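Local structure of FKBP-type peptidyl-prolyl cis-trans isomerase FkpA (1Q6H) at residues E179-I184 and F216-L221. The protein speeds protein folding in the bacterial periplasm by catalysing cis-trans isomerization of peptidyl-proline bonds, and also acts as a folding chaperone. Residues are numbered along the deposited sequence; the frame is centred on the assembly and turned at random.
Sequences EGLKNI and FDVELL
Gly180 O, on the segment whose Leu181 and Ile184 pack against Val218 and Leu220, accepts two N-H groups: the backbone N of Asn183 at 3.0 Å and, in a weak and bent bond, Asn183 ND2 at 3.2 Å. These bonds, with Ile184 N to Leu181 O (3.3 Å), fold 180-184 into a compact turn that directs Leu181 and Ile184 at strand 214-223. Leu181 sends CD2 to Val218 CG1, 3.8 Å away, the two side chains crossing at roughly a right angle. Val218 offers that methyl because CG1 lies opposite its own backbone N (chi1 -170°). Three residues on, the side chains of Ile184 and Leu220 pass each other heading opposite ways. Ile184 CG1, set between its backbone N and carbonyl carbon (chi1 49°), carries CD1 to Leu220 CB at 3.7 Å and itself lies 4.0 Å from Leu220 CD2. Val142 and Val144 of strand 141-150, with Ile190 of strand 189-194, extend the same apolar layer, as expected for the FKBP fold, in which a short helix packs against a curved antiparallel sheet. Every touching residue is buried and the cross-contacts are purely van der Waals, which implies that segment 179-184 and the strand are held here by close fit and exclusion of water.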
loop_
_atom_site.group_PDB
_atom_site.type_symbol
_atom_site.label_atom_id
_atom_site.label_comp_id
_atom_site.label_asym_id
_atom_site.label_seq_id
_atom_site.Cartn_x
_atom_site.Cartn_y
_atom_site.Cartn_z
ATOM N N GLU A 179 -15.120 -3.956 38.404
ATOM C CA GLU A 179 -16.241 -3.900 39.325
ATOM C C GLU A 179 -16.901 -5.254 39.520
ATOM O O GLU A 179 -17.175 -5.658 40.646
ATOM C CB GLU A 179 -17.297 -2.957 38.757
ATOM C CG GLU A 179 -18.581 -2.872 39.554
ATOM C CD GLU A 179 -19.620 -1.990 38.877
ATOM O OE1 GLU A 179 -19.338 -1.352 37.788
ATOM O OE2 GLU A 179 -20.728 -1.928 39.443
ATOM N N GLY A 180 -17.210 -5.915 38.422
ATOM C CA GLY A 180 -17.957 -7.160 38.462
ATOM C C GLY A 180 -17.373 -8.235 39.348
ATOM O O GLY A 180 -18.088 -8.851 40.141
ATOM N N LEU A 181 -16.066 -8.465 39.239
ATOM C CA LEU A 181 -15.443 -9.569 39.967
ATOM C C LEU A 181 -15.417 -9.310 41.458
ATOM O O LEU A 181 -15.334 -10.235 42.262
ATOM C CB LEU A 181 -14.035 -9.855 39.433
ATOM C CG LEU A 181 -13.946 -10.349 37.997
ATOM C CD1 LEU A 181 -12.454 -10.595 37.629
ATOM C CD2 LEU A 181 -14.758 -11.636 37.818
ATOM N N LYS A 182 -15.581 -8.064 41.860
ATOM C CA LYS A 182 -15.635 -7.786 43.301
ATOM C C LYS A 182 -16.912 -8.338 43.969
ATOM O O LYS A 182 -17.042 -8.308 45.206
ATOM C CB LYS A 182 -15.525 -6.279 43.547
ATOM C CG LYS A 182 -14.183 -5.708 43.174
ATOM C CD LYS A 182 -14.099 -4.219 43.330
ATOM C CE LYS A 182 -12.704 -3.715 42.854
ATOM N NZ LYS A 182 -12.609 -2.290 42.727
ATOM N N ASN A 183 -17.857 -8.810 43.160
ATOM C CA ASN A 183 -19.121 -9.327 43.668
ATOM C C ASN A 183 -19.104 -10.823 44.008
ATOM O O ASN A 183 -20.129 -11.364 44.411
ATOM C CB ASN A 183 -20.224 -9.089 42.644
ATOM C CG ASN A 183 -20.573 -7.630 42.504
ATOM O OD1 ASN A 183 -20.861 -6.981 43.486
ATOM N ND2 ASN A 183 -20.557 -7.115 41.282
ATOM N N ILE A 184 -17.963 -11.490 43.809
ATOM C CA ILE A 184 -17.816 -12.894 44.135
ATOM C C ILE A 184 -16.445 -13.060 44.775
ATOM O O ILE A 184 -15.702 -12.071 44.933
ATOM C CB ILE A 184 -17.936 -13.827 42.913
ATOM C CG1 ILE A 184 -17.070 -13.374 41.731
ATOM C CG2 ILE A 184 -19.359 -14.011 42.495
ATOM C CD1 ILE A 184 -16.963 -14.449 40.650
ATOM N N PHE A 216 -20.345 -11.766 29.578
ATOM C CA PHE A 216 -19.280 -12.661 30.061
ATOM C C PHE A 216 -19.780 -13.679 31.102
ATOM O O PHE A 216 -20.344 -13.310 32.133
ATOM C CB PHE A 216 -18.149 -11.888 30.737
ATOM C CG PHE A 216 -17.289 -11.111 29.813
ATOM C CD1 PHE A 216 -16.231 -11.710 29.161
ATOM C CD2 PHE A 216 -17.530 -9.756 29.595
ATOM C CE1 PHE A 216 -15.437 -10.969 28.298
ATOM C CE2 PHE A 216 -16.773 -9.041 28.747
ATOM C CZ PHE A 216 -15.704 -9.624 28.105
ATOM N N ASP A 217 -19.547 -14.960 30.852
ATOM C CA ASP A 217 -19.755 -16.005 31.873
ATOM C C ASP A 217 -18.388 -16.246 32.476
ATOM O O ASP A 217 -17.498 -16.748 31.784
ATOM C CB ASP A 217 -20.241 -17.299 31.269
ATOM C CG ASP A 217 -21.650 -17.212 30.792
ATOM O OD1 ASP A 217 -22.499 -16.720 31.569
ATOM O OD2 ASP A 217 -21.988 -17.623 29.658
ATOM N N VAL A 218 -18.214 -15.894 33.744
ATOM C CA VAL A 218 -16.904 -15.937 34.387
ATOM C C VAL A 218 -16.790 -16.931 35.554
ATOM O O VAL A 218 -17.733 -17.101 36.323
ATOM C CB VAL A 218 -16.572 -14.575 34.908
ATOM C CG1 VAL A 218 -15.123 -14.493 35.358
ATOM C CG2 VAL A 218 -16.833 -13.536 33.822
ATOM N N GLU A 219 -15.640 -17.600 35.653
ATOM C CA GLU A 219 -15.336 -18.433 36.799
ATOM C C GLU A 219 -14.048 -17.882 37.395
ATOM O O GLU A 219 -13.005 -17.836 36.730
ATOM C CB GLU A 219 -15.144 -19.899 36.435
ATOM C CG GLU A 219 -16.376 -20.644 35.984
ATOM C CD GLU A 219 -16.079 -22.125 35.721
ATOM O OE1 GLU A 219 -14.884 -22.531 35.748
ATOM O OE2 GLU A 219 -17.048 -22.876 35.498
ATOM N N LEU A 220 -14.149 -17.444 38.645
ATOM C CA LEU A 220 -13.030 -16.885 39.383
ATOM C C LEU A 220 -12.245 -17.991 40.110
ATOM O O LEU A 220 -12.683 -18.513 41.160
ATOM C CB LEU A 220 -13.560 -15.869 40.399
ATOM C CG LEU A 220 -12.527 -15.198 41.281
ATOM C CD1 LEU A 220 -11.387 -14.605 40.417
ATOM C CD2 LEU A 220 -13.157 -14.154 42.191
ATOM N N LEU A 221 -11.092 -18.343 39.556
ATOM C CA LEU A 221 -10.284 -19.430 40.079
ATOM C C LEU A 221 -9.371 -19.042 41.226
ATOM O O LEU A 221 -9.177 -19.807 42.166
ATOM C CB LEU A 221 -9.435 -20.026 38.970
ATOM C CG LEU A 221 -10.161 -20.533 37.726
ATOM C CD1 LEU A 221 -9.124 -21.195 36.848
ATOM C CD2 LEU A 221 -11.238 -21.532 38.066
#